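Acid phosphatase (PDB 2I33) probably hydrolyses phosphate monoesters at acid pH as a magnesium-binding class C acid phosphatase of the HAD superfamily. Local coordinates at residues Gln77-Lys82 with Tyr87-Asp92. Sequence-based numbering, arbitrary orientation.
Sequences QAMSVK and YPYKWD
Gln77 meets Tyr87 loosely: its OE1 stays 4.4 Å from Tyr87 CB. Met79 makes the main contact. Its CG lies anti to the backbone N (chi1 -179°), and bends at chi2 and chi3 fold the thioether against the 87-92 segment. Met79 SD lies 3.9 Å from Tyr89 CD2, at the ring edge. The line from the ring centroid to SD is 77° off the normal, a Met-aromatic contact. The two side chains cross at about a right angle. Beyond the sulfur, Met79 CE reaches Tyr89 O at 3.3 Å and Lys90 CB at 4.0 Å. The Tyr89 carbonyl accepts a hydrogen bond from His76 NE2. Lys90 CG lies over the centre of one face of the Tyr89 ring, so the tyrosine has the lysine chain on a face and the sulfur at its rim. Met79 also packs on Ser248 of the second subunit. Ser80 OG comes 3.7 Å from Tyr87 N but hydrogen-bonds to Lys85 O. The contact thus joins helix 74-83 to the loop, with its cis peptide bond before Pro88, that leads into helix 91-97. No hydrogen bond links the two segments; sulfur-aromatic and van der Waals packing join them, while the Ser80-Lys85 and His76-Tyr89 bonds probably help to fix the loop.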
ATOM      1  N   GLN A  77       9.848 -13.457   6.135  1.00 27.53           N
ATOM      2  CA  GLN A  77       8.456 -13.655   6.529  1.00 28.96           C
ATOM      3  C   GLN A  77       7.916 -14.954   5.930  1.00 28.74           C
ATOM      4  O   GLN A  77       7.190 -15.697   6.599  1.00 29.81           O
ATOM      5  CB  GLN A  77       7.605 -12.468   6.115  1.00 30.14           C
ATOM      6  CG  GLN A  77       8.070 -11.129   6.698  1.00 33.00           C
ATOM      7  CD  GLN A  77       7.966 -11.036   8.205  1.00 40.49           C
ATOM      8  OE1 GLN A  77       8.985 -11.000   8.917  1.00 48.07           O
ATOM      9  NE2 GLN A  77       6.749 -11.002   8.705  1.00 39.58           N
ATOM     10  N   ALA A  78       8.292 -15.241   4.692  1.00 28.84           N
ATOM     11  CA  ALA A  78       7.950 -16.522   4.050  1.00 28.11           C
ATOM     12  C   ALA A  78       8.490 -17.708   4.856  1.00 28.00           C
ATOM     13  O   ALA A  78       7.816 -18.712   5.051  1.00 27.65           O
ATOM     14  CB  ALA A  78       8.473 -16.570   2.637  1.00 29.41           C
ATOM     15  N   MET A  79       9.730 -17.586   5.324  1.00 27.24           N
ATOM     16  CA  MET A  79      10.326 -18.610   6.169  1.00 26.91           C
ATOM     17  C   MET A  79       9.459 -18.825   7.407  1.00 26.32           C
ATOM     18  O   MET A  79       9.250 -19.959   7.825  1.00 25.95           O
ATOM     19  CB  MET A  79      11.750 -18.225   6.575  1.00 27.06           C
ATOM     20  CG  MET A  79      12.465 -19.235   7.444  1.00 28.64           C
ATOM     21  SD  MET A  79      12.050 -19.099   9.199  1.00 28.90           S
ATOM     22  CE  MET A  79      12.570 -17.445   9.592  1.00 29.14           C
ATOM     23  N   SER A  80       8.961 -17.742   7.993  1.00 25.89           N
ATOM     24  CA  SER A  80       8.128 -17.885   9.184  1.00 26.27           C
ATOM     25  C   SER A  80       6.840 -18.640   8.897  1.00 26.65           C
ATOM     26  O   SER A  80       6.407 -19.450   9.678  1.00 25.52           O
ATOM     27  CB  SER A  80       7.756 -16.536   9.785  1.00 27.61           C
ATOM     28  OG  SER A  80       8.906 -15.936  10.338  1.00 31.27           O
ATOM     29  N   VAL A  81       6.222 -18.348   7.768  1.00 26.48           N
ATOM     30  CA  VAL A  81       5.062 -19.115   7.331  1.00 27.06           C
ATOM     31  C   VAL A  81       5.400 -20.604   7.171  1.00 27.37           C
ATOM     32  O   VAL A  81       4.658 -21.479   7.626  1.00 26.92           O
ATOM     33  CB  VAL A  81       4.484 -18.551   6.005  1.00 28.04           C
ATOM     34  CG1 VAL A  81       3.380 -19.444   5.466  1.00 28.13           C
ATOM     35  CG2 VAL A  81       3.971 -17.136   6.202  1.00 27.42           C
ATOM     36  N   LYS A  82       6.525 -20.903   6.544  1.00 27.88           N
ATOM     37  CA  LYS A  82       6.879 -22.300   6.298  1.00 29.46           C
ATOM     38  C   LYS A  82       7.236 -23.095   7.555  1.00 28.22           C
ATOM     39  O   LYS A  82       6.926 -24.288   7.666  1.00 29.10           O
ATOM     40  CB  LYS A  82       7.992 -22.355   5.272  1.00 30.41           C
ATOM     41  CG  LYS A  82       7.505 -21.865   3.914  1.00 34.79           C
ATOM     42  CD  LYS A  82       8.561 -22.079   2.845  1.00 39.68           C
ATOM     43  CE  LYS A  82       8.182 -21.378   1.553  1.00 41.89           C
ATOM     44  NZ  LYS A  82       9.256 -21.514   0.519  1.00 43.08           N
ATOM     45  N   TYR A  87       8.764 -14.043  13.480  1.00 28.04           N
ATOM     46  CA  TYR A  87       9.794 -13.085  13.806  1.00 28.22           C
ATOM     47  C   TYR A  87       9.871 -12.972  15.307  1.00 27.35           C
ATOM     48  O   TYR A  87       8.833 -12.915  15.966  1.00 27.69           O
ATOM     49  CB  TYR A  87       9.429 -11.718  13.225  1.00 29.45           C
ATOM     50  CG  TYR A  87      10.334 -10.594  13.689  1.00 30.19           C
ATOM     51  CD1 TYR A  87      10.076  -9.909  14.876  1.00 31.47           C
ATOM     52  CD2 TYR A  87      11.467 -10.246  12.963  1.00 31.82           C
ATOM     53  CE1 TYR A  87      10.916  -8.886  15.322  1.00 32.16           C
ATOM     54  CE2 TYR A  87      12.289  -9.236  13.381  1.00 31.98           C
ATOM     55  CZ  TYR A  87      12.019  -8.556  14.569  1.00 33.65           C
ATOM     56  OH  TYR A  87      12.861  -7.547  15.004  1.00 36.24           O
ATOM     57  N   PRO A  88      11.088 -12.878  15.872  1.00 26.04           N
ATOM     58  CA  PRO A  88      12.386 -12.769  15.190  1.00 25.59           C
ATOM     59  C   PRO A  88      13.176 -14.080  15.006  1.00 25.30           C
ATOM     60  O   PRO A  88      14.401 -14.059  14.896  1.00 25.01           O
ATOM     61  CB  PRO A  88      13.140 -11.838  16.131  1.00 26.24           C
ATOM     62  CG  PRO A  88      12.702 -12.271  17.446  1.00 26.80           C
ATOM     63  CD  PRO A  88      11.245 -12.700  17.315  1.00 26.68           C
ATOM     64  N   TYR A  89      12.500 -15.217  14.959  1.00 23.60           N
ATOM     65  CA  TYR A  89      13.189 -16.486  14.717  1.00 23.36           C
ATOM     66  C   TYR A  89      13.998 -16.384  13.437  1.00 23.19           C
ATOM     67  O   TYR A  89      13.434 -16.052  12.402  1.00 24.11           O
ATOM     68  CB  TYR A  89      12.167 -17.577  14.552  1.00 23.91           C
ATOM     69  CG  TYR A  89      12.762 -18.929  14.277  1.00 23.14           C
ATOM     70  CD1 TYR A  89      13.512 -19.576  15.240  1.00 21.89           C
ATOM     71  CD2 TYR A  89      12.568 -19.561  13.058  1.00 23.18           C
ATOM     72  CE1 TYR A  89      14.034 -20.837  15.028  1.00 25.08           C
ATOM     73  CE2 TYR A  89      13.092 -20.838  12.843  1.00 23.35           C
ATOM     74  CZ  TYR A  89      13.830 -21.448  13.808  1.00 24.64           C
ATOM     75  OH  TYR A  89      14.363 -22.719  13.626  1.00 27.07           O
ATOM     76  N   LYS A  90      15.302 -16.634  13.562  1.00 23.38           N
ATOM     77  CA  LYS A  90      16.255 -16.591  12.437  1.00 23.57           C
ATOM     78  C   LYS A  90      16.301 -15.240  11.704  1.00 24.21           C
ATOM     79  O   LYS A  90      16.788 -15.130  10.583  1.00 24.77           O
ATOM     80  CB  LYS A  90      16.020 -17.807  11.519  1.00 23.63           C
ATOM     81  CG  LYS A  90      16.390 -19.093  12.213  1.00 25.71           C
ATOM     82  CD  LYS A  90      16.391 -20.303  11.310  1.00 28.74           C
ATOM     83  CE  LYS A  90      17.011 -21.491  12.042  1.00 30.85           C
ATOM     84  NZ  LYS A  90      17.042 -22.790  11.290  1.00 35.03           N
ATOM     85  N   TRP A  91      15.850 -14.164  12.359  1.00 24.55           N
ATOM     86  CA  TRP A  91      15.965 -12.851  11.762  1.00 25.19           C
ATOM     87  C   TRP A  91      17.432 -12.446  11.636  1.00 24.84           C
ATOM     88  O   TRP A  91      17.871 -11.969  10.584  1.00 25.55           O
ATOM     89  CB  TRP A  91      15.193 -11.829  12.582  1.00 25.94           C
ATOM     90  CG  TRP A  91      15.348 -10.453  12.088  1.00 25.86           C
ATOM     91  CD1 TRP A  91      16.040  -9.451  12.677  1.00 27.59           C
ATOM     92  CD2 TRP A  91      14.772  -9.911  10.905  1.00 27.17           C
ATOM     93  NE1 TRP A  91      15.955  -8.302  11.906  1.00 28.04           N
ATOM     94  CE2 TRP A  91      15.181  -8.562  10.812  1.00 26.98           C
ATOM     95  CE3 TRP A  91      13.969 -10.433   9.898  1.00 27.83           C
ATOM     96  CZ2 TRP A  91      14.793  -7.734   9.748  1.00 28.25           C
ATOM     97  CZ3 TRP A  91      13.583  -9.623   8.874  1.00 28.53           C
ATOM     98  CH2 TRP A  91      13.995  -8.285   8.794  1.00 29.13           C
ATOM     99  N   ASP A  92      18.208 -12.638  12.690  1.00 24.85           N
ATOM    100  CA  ASP A  92      19.628 -12.289  12.618  1.00 25.66           C
ATOM    101  C   ASP A  92      20.347 -13.114  11.564  1.00 25.67           C
ATOM    102  O   ASP A  92      21.232 -12.586  10.861  1.00 25.82           O
ATOM    103  CB  ASP A  92      20.295 -12.469  13.966  1.00 25.79           C
ATOM    104  CG  ASP A  92      19.866 -11.399  14.963  1.00 27.26           C
ATOM    105  OD1 ASP A  92      19.104 -10.489  14.537  1.00 28.70           O
ATOM    106  OD2 ASP A  92      20.318 -11.501  16.138  1.00 31.54           O
TER